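Local coordinates for coclaurine N-methyltransferase (Coptis japonica, PDB 6GKV) that transfers a methyl group from S-adenosyl-L-methionine to the ring nitrogen of coclaurine and related tetrahydroisoquinolines in alkaloid biosynthesis, working as a homodimer, at the interface of chains A and B. Numbering follows the deposited sequence. Chains: chain A/B, Coclaurine N-methyltransferase.

Contact 1: the interface of chains A and B. Residues chain A 265, 273, 276; chain B 265-266.
The phenol ring of B:Tyr266 reaches into chain A with A:Leu265 over one of its faces and A:His276 at the edge that carries the hydroxyl. CD1 of the leucine stands above the oxygen-bearing end of the ring, 3.4 Å from CZ, while CD2 lies on the same side but somewhat beyond the rim, 3.7 Å from CE1. A branched aliphatic residue suits this place because its two methyls spread along the ring and cover more of it than a straight chain would. A:Val273 comes from the same side but further out, where its CG1 is 4.1 Å from CA of B:Tyr266 and fills in beside the root of the side chain.

The imidazole of A:His276 meets the phenol edge to edge: CZ of the phenol lies in the plane of the imidazole, and ND1 in the plane of the phenol, and the two planes are tilted only moderately from one another. With CG turned away from the backbone N (chi1 -176°), ND1 is aimed at the hydroxyl OH of B:Tyr266, 2.7 Å away, and the hydrogen bond is fairly straight, 159° at the hydrogen. Which partner donates is not decided, and both residue types suit the role, since a hydroxyl and an imidazole can each donate or accept a hydrogen bond. CB of the histidine packs against CE1 of the tyrosine at 3.8 Å, so the bond sits beside carbon surface, and the leucine above and the histidine at the rim together restrict how the phenol can turn.

Beside this, CB of A:Leu265 and CB of B:Leu265 approach to 4.2 Å, a meeting of equivalent residues that places the patch next to the two-fold axis. The arrangement therefore occurs twice, and each subunit lends a tyrosine to its neighbour: an apolar dimer contact given direction by a polar tip, which is likely to keep the two halves of the homodimer in register.

Contact 2: the interface of chains A and B. Residues chain A 43-45, 48; chain B 261, 277-278, 340, 343.
The side chain of B:Glu340 folds back at chi2 (-62°), which turns its carboxylate towards the first turn of helix 44-58 of chain A. There OE1 accepts a hydrogen bond from the backbone N of A:Tyr44, 2.8 Å away; the donor comes to the syn side of the oxygen, somewhat out of the carboxylate plane, and the bond is bent, 143° at the hydrogen. An acidic residue suits a helix start, where the first backbone N-H groups point along the axis, beyond the end of the helix, and have no carbonyl of a preceding turn to bind, and the helix dipole would probably stabilise a negative charge. The same carboxylate also packs its CD against CA of A:Thr43 at 3.8 Å. With the carboxylate of B:Glu340 cut back to an alanine, the N-H of A:Tyr44 is likely to lose this acceptor, and the helix start its polar tie to the neighbouring subunit.

From the other chain, A:Tyr44 swings its CG away from the backbone N (chi1 -158°), sending the ring towards B:Ala261 and B:Met343. The flexible methionine fits around the root of the ring, CE lying 3.8 Å from CB of the tyrosine and SD 3.8 Å from its CD2. Further along, the small CB of B:Ala261 leaves room for CE2, 3.9 Å away. B:Thr278 comes to the CD2 edge, slightly to the other side of the ring plane from the methionine, and its methyl CG2 also reaches CG1 of A:Ile48 at 3.9 Å, while its carbonyl O lies against CG of A:Glu45.

In the fold, the opening turns of helix 44-58 of one subunit rest on the partner's strand ends at 272-279 and 342-350, with the loop residue B:Glu340 closing over the helix start.

Contact 1: the interface of chains A and B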
loop_
_atom_site.group_PDB
_atom_site.type_symbol
_atom_site.label_atom_id
_atom_site.label_comp_id
_atom_site.label_asym_id
_atom_site.label_seq_id
_atom_site.Cartn_x
_atom_site.Cartn_y
_atom_site.Cartn_z
ATOM N N LEU A 265 -3.538 2.310 4.886
ATOM C CA LEU A 265 -2.203 1.901 5.265
ATOM C C LEU A 265 -1.376 3.143 5.601
ATOM O O LEU A 265 -0.322 3.053 6.245
ATOM C CB LEU A 265 -1.531 1.095 4.141
ATOM C CG LEU A 265 -2.209 -0.221 3.706
ATOM C CD1 LEU A 265 -1.399 -0.938 2.644
ATOM C CD2 LEU A 265 -2.492 -1.164 4.886
ATOM N N VAL A 273 -2.253 -1.770 11.276
ATOM C CA VAL A 273 -2.873 -2.785 10.435
ATOM C C VAL A 273 -2.392 -4.175 10.841
ATOM O O VAL A 273 -1.201 -4.426 11.032
ATOM C CB VAL A 273 -2.620 -2.536 8.904
ATOM C CG1 VAL A 273 -1.133 -2.600 8.551
ATOM C CG2 VAL A 273 -3.397 -3.541 8.067
ATOM N N HIS A 276 -5.317 -7.384 5.923
ATOM C CA HIS A 276 -5.790 -6.597 4.818
ATOM C C HIS A 276 -6.241 -7.545 3.725
ATOM O O HIS A 276 -5.482 -8.401 3.279
ATOM C CB HIS A 276 -4.695 -5.664 4.319
ATOM C CG HIS A 276 -5.140 -4.750 3.227
ATOM N ND1 HIS A 276 -4.250 -4.098 2.393
ATOM C CD2 HIS A 276 -6.376 -4.378 2.821
ATOM C CE1 HIS A 276 -4.921 -3.370 1.523
ATOM N NE2 HIS A 276 -6.214 -3.523 1.760
ATOM N N LEU B 265 4.784 -0.517 4.772
ATOM C CA LEU B 265 3.496 0.009 5.213
ATOM C C LEU B 265 2.784 -0.986 6.108
ATOM O O LEU B 265 1.967 -0.597 6.930
ATOM C CB LEU B 265 2.594 0.336 4.033
ATOM C CG LEU B 265 3.176 1.347 3.059
ATOM C CD1 LEU B 265 2.153 1.631 1.954
ATOM C CD2 LEU B 265 3.589 2.614 3.808
ATOM N N TYR B 266 3.095 -2.272 5.946
ATOM C CA TYR B 266 2.462 -3.314 6.749
ATOM C C TYR B 266 3.194 -3.584 8.067
ATOM O O TYR B 266 2.809 -4.479 8.825
ATOM C CB TYR B 266 2.343 -4.595 5.934
ATOM C CG TYR B 266 1.288 -4.490 4.845
ATOM C CD1 TYR B 266 -0.062 -4.634 5.146
ATOM C CD2 TYR B 266 1.640 -4.231 3.521
ATOM C CE1 TYR B 266 -1.025 -4.535 4.166
ATOM C CE2 TYR B 266 0.672 -4.118 2.539
ATOM C CZ TYR B 266 -0.654 -4.277 2.869
ATOM O OH TYR B 266 -1.615 -4.187 1.905
#

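Contact 2: the interface of chains A and B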
loop_
_atom_site.group_PDB
_atom_site.type_symbol
_atom_site.label_atom_id
_atom_site.label_comp_id
_atom_site.label_asym_id
_atom_site.label_seq_id
_atom_site.Cartn_x
_atom_site.Cartn_y
_atom_site.Cartn_z
ATOM N N THR A 43 4.206 6.416 -14.929
ATOM C CA THR A 43 5.285 5.884 -14.094
ATOM C C THR A 43 4.779 5.576 -12.699
ATOM O O THR A 43 3.907 6.278 -12.189
ATOM C CB THR A 43 6.442 6.860 -13.973
ATOM O OG1 THR A 43 5.996 8.016 -13.265
ATOM C CG2 THR A 43 6.930 7.285 -15.341
ATOM N N TYR A 44 5.318 4.530 -12.071
ATOM C CA TYR A 44 4.874 4.183 -10.725
ATOM C C TYR A 44 5.170 5.314 -9.745
ATOM O O TYR A 44 4.423 5.527 -8.794
ATOM C CB TYR A 44 5.526 2.893 -10.246
ATOM C CG TYR A 44 4.731 2.239 -9.154
ATOM C CD1 TYR A 44 3.471 1.751 -9.417
ATOM C CD2 TYR A 44 5.231 2.106 -7.861
ATOM C CE1 TYR A 44 2.700 1.144 -8.434
ATOM C CE2 TYR A 44 4.457 1.505 -6.859
ATOM C CZ TYR A 44 3.190 1.024 -7.165
ATOM O OH TYR A 44 2.389 0.415 -6.223
ATOM N N GLU A 45 6.259 6.038 -10.005
ATOM C CA GLU A 45 6.684 7.137 -9.160
ATOM C C GLU A 45 5.580 8.184 -9.066
ATOM O O GLU A 45 5.280 8.678 -7.981
ATOM C CB GLU A 45 7.959 7.777 -9.704
ATOM C CG GLU A 45 8.417 8.961 -8.902
ATOM C CD GLU A 45 9.552 9.704 -9.569
ATOM O OE1 GLU A 45 9.867 9.381 -10.734
ATOM O OE2 GLU A 45 10.124 10.620 -8.934
ATOM N N ILE A 48 2.513 6.882 -7.056
ATOM C CA ILE A 48 2.676 6.883 -5.597
ATOM C C ILE A 48 2.609 8.314 -5.069
ATOM O O ILE A 48 1.980 8.567 -4.068
ATOM C CB ILE A 48 4.003 6.205 -5.165
ATOM C CG1 ILE A 48 3.935 4.709 -5.432
ATOM C CG2 ILE A 48 4.256 6.351 -3.675
ATOM C CD1 ILE A 48 2.832 4.051 -4.654
ATOM N N ALA B 261 6.753 -2.480 -3.111
ATOM C CA ALA B 261 6.884 -1.050 -2.817
ATOM C C ALA B 261 6.105 -0.672 -1.558
ATOM O O ALA B 261 6.499 0.244 -0.838
ATOM C CB ALA B 261 6.431 -0.225 -3.988
ATOM N N TRP B 277 8.081 7.555 -1.170
ATOM C CA TRP B 277 8.377 7.720 -2.593
ATOM C C TRP B 277 8.885 6.442 -3.230
ATOM O O TRP B 277 9.431 5.573 -2.552
ATOM C CB TRP B 277 9.430 8.781 -2.836
ATOM C CG TRP B 277 9.301 10.051 -2.087
ATOM C CD1 TRP B 277 8.897 11.255 -2.577
ATOM C CD2 TRP B 277 9.650 10.265 -0.720
ATOM N NE1 TRP B 277 8.963 12.212 -1.590
ATOM C CE2 TRP B 277 9.432 11.630 -0.450
ATOM C CE3 TRP B 277 10.147 9.439 0.293
ATOM C CZ2 TRP B 277 9.678 12.179 0.810
ATOM C CZ3 TRP B 277 10.382 9.990 1.543
ATOM C CH2 TRP B 277 10.145 11.351 1.788
ATOM N N THR B 278 8.698 6.330 -4.537
ATOM C CA THR B 278 9.424 5.349 -5.314
ATOM C C THR B 278 10.173 6.101 -6.399
ATOM O O THR B 278 10.017 7.307 -6.569
ATOM C CB THR B 278 8.539 4.281 -5.981
ATOM O OG1 THR B 278 7.796 4.877 -7.052
ATOM C CG2 THR B 278 7.613 3.570 -4.972
ATOM N N GLU B 340 10.016 -0.110 -14.724
ATOM C CA GLU B 340 8.696 -0.052 -14.115
ATOM C C GLU B 340 8.261 -1.369 -13.493
ATOM O O GLU B 340 7.073 -1.578 -13.250
ATOM C CB GLU B 340 7.648 0.374 -15.157
ATOM C CG GLU B 340 7.670 1.852 -15.501
ATOM C CD GLU B 340 7.356 2.696 -14.295
ATOM O OE1 GLU B 340 6.312 2.436 -13.655
ATOM O OE2 GLU B 340 8.157 3.597 -13.977
ATOM N N MET B 343 12.353 -1.693 -8.762
ATOM C CA MET B 343 12.702 -0.297 -8.591
ATOM C C MET B 343 13.121 -0.025 -7.152
ATOM O O MET B 343 13.279 -0.963 -6.366
ATOM C CB MET B 343 11.504 0.562 -9.005
ATOM C CG MET B 343 10.199 0.096 -8.387
ATOM S SD MET B 343 8.804 1.141 -8.910
ATOM C CE MET B 343 8.376 0.455 -10.511
#

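Contact 1 and contact 2 lie about 18 Å apart, measured between the centres of their C-alpha atoms, and share no residue. Strand 272-279 connects them: chain A uses it in contact 1, chain B in contact 2, and by symmetry each copy of the strand serves both. Contact 1 joins equivalent 3-10 helices beside the two-fold axis, while contact 2 sets helix 44-58 of one chain against the partner. Pairing the two, each with its symmetric twin, spreads the dimer contact over distant parts of the chain, which probably makes the relative placement of the two subunits more rigid.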